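Long-range contact in methanol--corrinoid protein co-methyltransferase (Methanosarcina barkeri, PDB 2I2X), which catalyses transfer of the methyl group of methanol to the cob(I)amide carried by its partner MtaC, the first step of methanogenesis from methanol: residues Y271-I279 and M369-G379. Residues are numbered along the deposited sequence; the frame is centred on the assembly and turned at random.
Sequences YENIIVKAI and MLAYDNAYRVG
Ile274 and Ile275 meet Ala375 with different first torsions. In Ile274, CG1 stands opposite the backbone N (chi1 178°), which carries it to Ala375 CB at 3.6 Å. In Ile275, CG1 lies beside its own N (chi1 -61°), and it reaches the same methyl from a second direction, with Ala375 CB 3.8 Å from Ile275 CG1. Ala375 CB touches both isoleucines. The axes of helical segments 273-279 and 372-379 approach to 8.1 Å and cross at -63°.

Each isoleucine has further partners. CD1 of Ile274 touches CB of Tyr372, while its CG2 packs on Leu370 CD1 at 3.8 Å. CD1 of Ile275 meets Met369 SD at 3.9 Å, the two side chains crossing at about a right angle, and also Val378 CG1 at 4.0 Å. CG2 of Ile275 lies against Gly379 N. Cutting Ile275 back to an alanine is likely to leave Met369 SD and Val378 CG1 without the CD1 they pack on, and to take away the CG1 contact on Ala375 CB.

Farther along, Ala278 CB approaches Tyr376 CD2 obliquely at 3.9 Å. The Tyr376 hydroxyl bonds instead to the backbone O of Tyr11. Ile279 CG1 rests on Gly379 CA at 4.0 Å.

The contact is buried apolar packing. Helix 273-280 follows the zinc ligand Cys269 and precedes strand 285-287, an outermost strand of the TIM-barrel sheet. Helix 372-383 belongs to the helical region after the barrel strands. Helix 240-259 adds Ala251 against Ile275 and Val244 against Met369, and helix 389-409 sets Ile403 against Val378.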
loop_
_atom_site.group_PDB
_atom_site.type_symbol
_atom_site.label_atom_id
_atom_site.label_comp_id
_atom_site.label_asym_id
_atom_site.label_seq_id
_atom_site.Cartn_x
_atom_site.Cartn_y
_atom_site.Cartn_z
ATOM N N TYR A 271 -16.569 10.053 6.968
ATOM C CA TYR A 271 -17.310 8.821 7.055
ATOM C C TYR A 271 -18.802 9.044 7.250
ATOM O O TYR A 271 -19.606 8.189 6.867
ATOM C CB TYR A 271 -16.773 7.999 8.192
ATOM C CG TYR A 271 -15.430 7.333 7.935
ATOM C CD1 TYR A 271 -14.248 8.028 8.119
ATOM C CD2 TYR A 271 -15.354 5.981 7.574
ATOM C CE1 TYR A 271 -13.025 7.418 7.948
ATOM C CE2 TYR A 271 -14.131 5.364 7.380
ATOM C CZ TYR A 271 -12.959 6.090 7.578
ATOM O OH TYR A 271 -11.707 5.498 7.422
ATOM N N GLU A 272 -19.172 10.168 7.876
ATOM C CA GLU A 272 -20.563 10.518 8.051
ATOM C C GLU A 272 -21.246 10.877 6.721
ATOM O O GLU A 272 -22.469 11.087 6.686
ATOM C CB GLU A 272 -20.704 11.677 9.054
ATOM C CG GLU A 272 -20.183 13.082 8.586
ATOM C CD GLU A 272 -18.668 13.243 8.695
ATOM O OE1 GLU A 272 -18.200 14.413 8.582
ATOM O OE2 GLU A 272 -17.947 12.214 8.873
ATOM N N ASN A 273 -20.461 10.963 5.631
ATOM C CA ASN A 273 -21.011 11.277 4.299
ATOM C C ASN A 273 -22.139 10.342 3.880
ATOM O O ASN A 273 -23.011 10.723 3.067
ATOM C CB ASN A 273 -19.932 11.294 3.216
ATOM C CG ASN A 273 -18.997 12.486 3.327
ATOM O OD1 ASN A 273 -19.267 13.453 4.054
ATOM N ND2 ASN A 273 -17.859 12.406 2.630
ATOM N N ILE A 274 -22.147 9.126 4.423
ATOM C CA ILE A 274 -23.240 8.220 4.068
ATOM C C ILE A 274 -24.599 8.815 4.554
ATOM O O ILE A 274 -25.608 8.835 3.815
ATOM C CB ILE A 274 -22.993 6.760 4.543
ATOM C CG1 ILE A 274 -24.173 5.850 4.192
ATOM C CG2 ILE A 274 -22.711 6.704 6.069
ATOM C CD1 ILE A 274 -24.419 5.638 2.745
ATOM N N ILE A 275 -24.618 9.303 5.791
ATOM C CA ILE A 275 -25.802 10.005 6.277
ATOM C C ILE A 275 -26.095 11.218 5.389
ATOM O O ILE A 275 -27.221 11.425 5.017
ATOM C CB ILE A 275 -25.642 10.411 7.740
ATOM C CG1 ILE A 275 -25.459 9.170 8.604
ATOM C CG2 ILE A 275 -26.860 11.159 8.214
ATOM C CD1 ILE A 275 -24.755 9.430 9.899
ATOM N N VAL A 276 -25.072 11.978 5.019
ATOM C CA VAL A 276 -25.244 13.214 4.255
ATOM C C VAL A 276 -25.825 12.975 2.865
ATOM O O VAL A 276 -26.677 13.751 2.388
ATOM C CB VAL A 276 -23.902 14.019 4.184
ATOM C CG1 VAL A 276 -24.019 15.211 3.258
ATOM C CG2 VAL A 276 -23.476 14.493 5.580
ATOM N N LYS A 277 -25.375 11.880 2.237
ATOM C CA LYS A 277 -25.859 11.449 0.936
ATOM C C LYS A 277 -27.322 11.113 1.012
ATOM O O LYS A 277 -28.086 11.546 0.147
ATOM C CB LYS A 277 -25.077 10.242 0.404
ATOM C CG LYS A 277 -25.523 9.836 -1.001
ATOM C CD LYS A 277 -24.556 8.908 -1.674
ATOM C CE LYS A 277 -24.963 8.566 -3.124
ATOM N NZ LYS A 277 -23.925 7.688 -3.718
ATOM N N ALA A 278 -27.712 10.330 2.015
ATOM C CA ALA A 278 -29.134 10.007 2.230
ATOM C C ALA A 278 -30.028 11.258 2.335
ATOM O O ALA A 278 -31.132 11.279 1.800
ATOM C CB ALA A 278 -29.316 9.125 3.470
ATOM N N ILE A 279 -29.555 12.305 3.009
ATOM C CA ILE A 279 -30.316 13.518 3.089
ATOM C C ILE A 279 -30.289 14.288 1.765
ATOM O O ILE A 279 -31.341 14.641 1.227
ATOM C CB ILE A 279 -29.809 14.419 4.251
ATOM C CG1 ILE A 279 -30.038 13.738 5.601
ATOM C CG2 ILE A 279 -30.493 15.756 4.237
ATOM C CD1 ILE A 279 -29.292 14.394 6.726
ATOM N N MET A 369 -23.816 1.577 12.789
ATOM C CA MET A 369 -24.578 2.800 12.551
ATOM C C MET A 369 -24.388 3.314 11.130
ATOM O O MET A 369 -25.288 3.904 10.547
ATOM C CB MET A 369 -24.163 3.878 13.558
ATOM C CG MET A 369 -25.015 5.172 13.535
ATOM S SD MET A 369 -24.429 6.437 12.355
ATOM C CE MET A 369 -23.165 7.230 13.322
ATOM N N LEU A 370 -23.219 3.088 10.561
ATOM C CA LEU A 370 -22.905 3.676 9.276
ATOM C C LEU A 370 -23.460 2.855 8.124
ATOM O O LEU A 370 -23.448 3.312 6.977
ATOM C CB LEU A 370 -21.392 3.834 9.149
ATOM C CG LEU A 370 -20.787 5.243 9.206
ATOM C CD1 LEU A 370 -21.715 6.247 9.748
ATOM C CD2 LEU A 370 -19.496 5.245 9.920
ATOM N N ALA A 371 -23.951 1.651 8.429
ATOM C CA ALA A 371 -24.646 0.806 7.438
ATOM C C ALA A 371 -25.827 1.572 6.795
ATOM O O ALA A 371 -26.611 2.193 7.489
ATOM C CB ALA A 371 -25.113 -0.475 8.078
ATOM N N TYR A 372 -25.916 1.554 5.469
ATOM C CA TYR A 372 -26.741 2.511 4.745
ATOM C C TYR A 372 -28.197 2.532 5.223
ATOM O O TYR A 372 -28.821 3.591 5.199
ATOM C CB TYR A 372 -26.637 2.320 3.216
ATOM C CG TYR A 372 -27.358 1.084 2.719
ATOM C CD1 TYR A 372 -26.714 -0.158 2.693
ATOM C CD2 TYR A 372 -28.718 1.146 2.318
ATOM C CE1 TYR A 372 -27.397 -1.306 2.264
ATOM C CE2 TYR A 372 -29.409 0.003 1.899
ATOM C CZ TYR A 372 -28.747 -1.222 1.870
ATOM O OH TYR A 372 -29.426 -2.366 1.461
ATOM N N ASP A 373 -28.751 1.406 5.657
ATOM C CA ASP A 373 -30.111 1.465 6.222
ATOM C C ASP A 373 -30.178 2.268 7.523
ATOM O O ASP A 373 -31.120 3.047 7.718
ATOM C CB ASP A 373 -30.755 0.092 6.409
ATOM C CG ASP A 373 -29.946 -0.794 7.300
ATOM O OD1 ASP A 373 -28.702 -0.639 7.251
ATOM O OD2 ASP A 373 -30.520 -1.639 8.048
ATOM N N ASN A 374 -29.208 2.059 8.409
ATOM C CA ASN A 374 -29.103 2.814 9.652
ATOM C C ASN A 374 -28.694 4.274 9.417
ATOM O O ASN A 374 -29.202 5.195 10.082
ATOM C CB ASN A 374 -28.154 2.118 10.625
ATOM C CG ASN A 374 -28.701 0.785 11.087
ATOM O OD1 ASN A 374 -29.907 0.673 11.313
ATOM N ND2 ASN A 374 -27.828 -0.250 11.219
ATOM N N ALA A 375 -27.777 4.485 8.486
ATOM C CA ALA A 375 -27.395 5.837 8.133
ATOM C C ALA A 375 -28.639 6.645 7.686
ATOM O O ALA A 375 -28.808 7.815 8.074
ATOM C CB ALA A 375 -26.327 5.816 7.060
ATOM N N TYR A 376 -29.502 6.006 6.896
ATOM C CA TYR A 376 -30.715 6.626 6.371
ATOM C C TYR A 376 -31.629 7.013 7.540
ATOM O O TYR A 376 -32.185 8.111 7.578
ATOM C CB TYR A 376 -31.443 5.664 5.413
ATOM C CG TYR A 376 -32.666 6.259 4.765
ATOM C CD1 TYR A 376 -33.942 6.150 5.363
ATOM C CD2 TYR A 376 -32.553 6.957 3.559
ATOM C CE1 TYR A 376 -35.084 6.750 4.758
ATOM C CE2 TYR A 376 -33.662 7.536 2.935
ATOM C CZ TYR A 376 -34.920 7.449 3.526
ATOM O OH TYR A 376 -35.979 8.051 2.867
ATOM N N ARG A 377 -31.771 6.099 8.487
ATOM C CA ARG A 377 -32.603 6.313 9.664
ATOM C C ARG A 377 -32.089 7.531 10.463
ATOM O O ARG A 377 -32.884 8.393 10.867
ATOM C CB ARG A 377 -32.645 5.036 10.507
ATOM C CG ARG A 377 -33.416 5.116 11.790
ATOM C CD ARG A 377 -33.401 3.788 12.551
ATOM N NE ARG A 377 -33.820 3.930 13.952
ATOM C CZ ARG A 377 -33.967 2.913 14.816
ATOM N NH1 ARG A 377 -33.725 1.658 14.446
ATOM N NH2 ARG A 377 -34.341 3.152 16.071
ATOM N N VAL A 378 -30.770 7.623 10.645
ATOM C CA VAL A 378 -30.182 8.769 11.316
ATOM C C VAL A 378 -30.451 10.006 10.497
ATOM O O VAL A 378 -30.805 11.027 11.039
ATOM C CB VAL A 378 -28.681 8.603 11.570
ATOM C CG1 VAL A 378 -28.052 9.930 12.038
ATOM C CG2 VAL A 378 -28.436 7.489 12.589
ATOM N N GLY A 379 -30.333 9.882 9.178
ATOM C CA GLY A 379 -30.833 10.894 8.241
ATOM C C GLY A 379 -32.244 11.415 8.558
ATOM O O GLY A 379 -32.454 12.643 8.574
#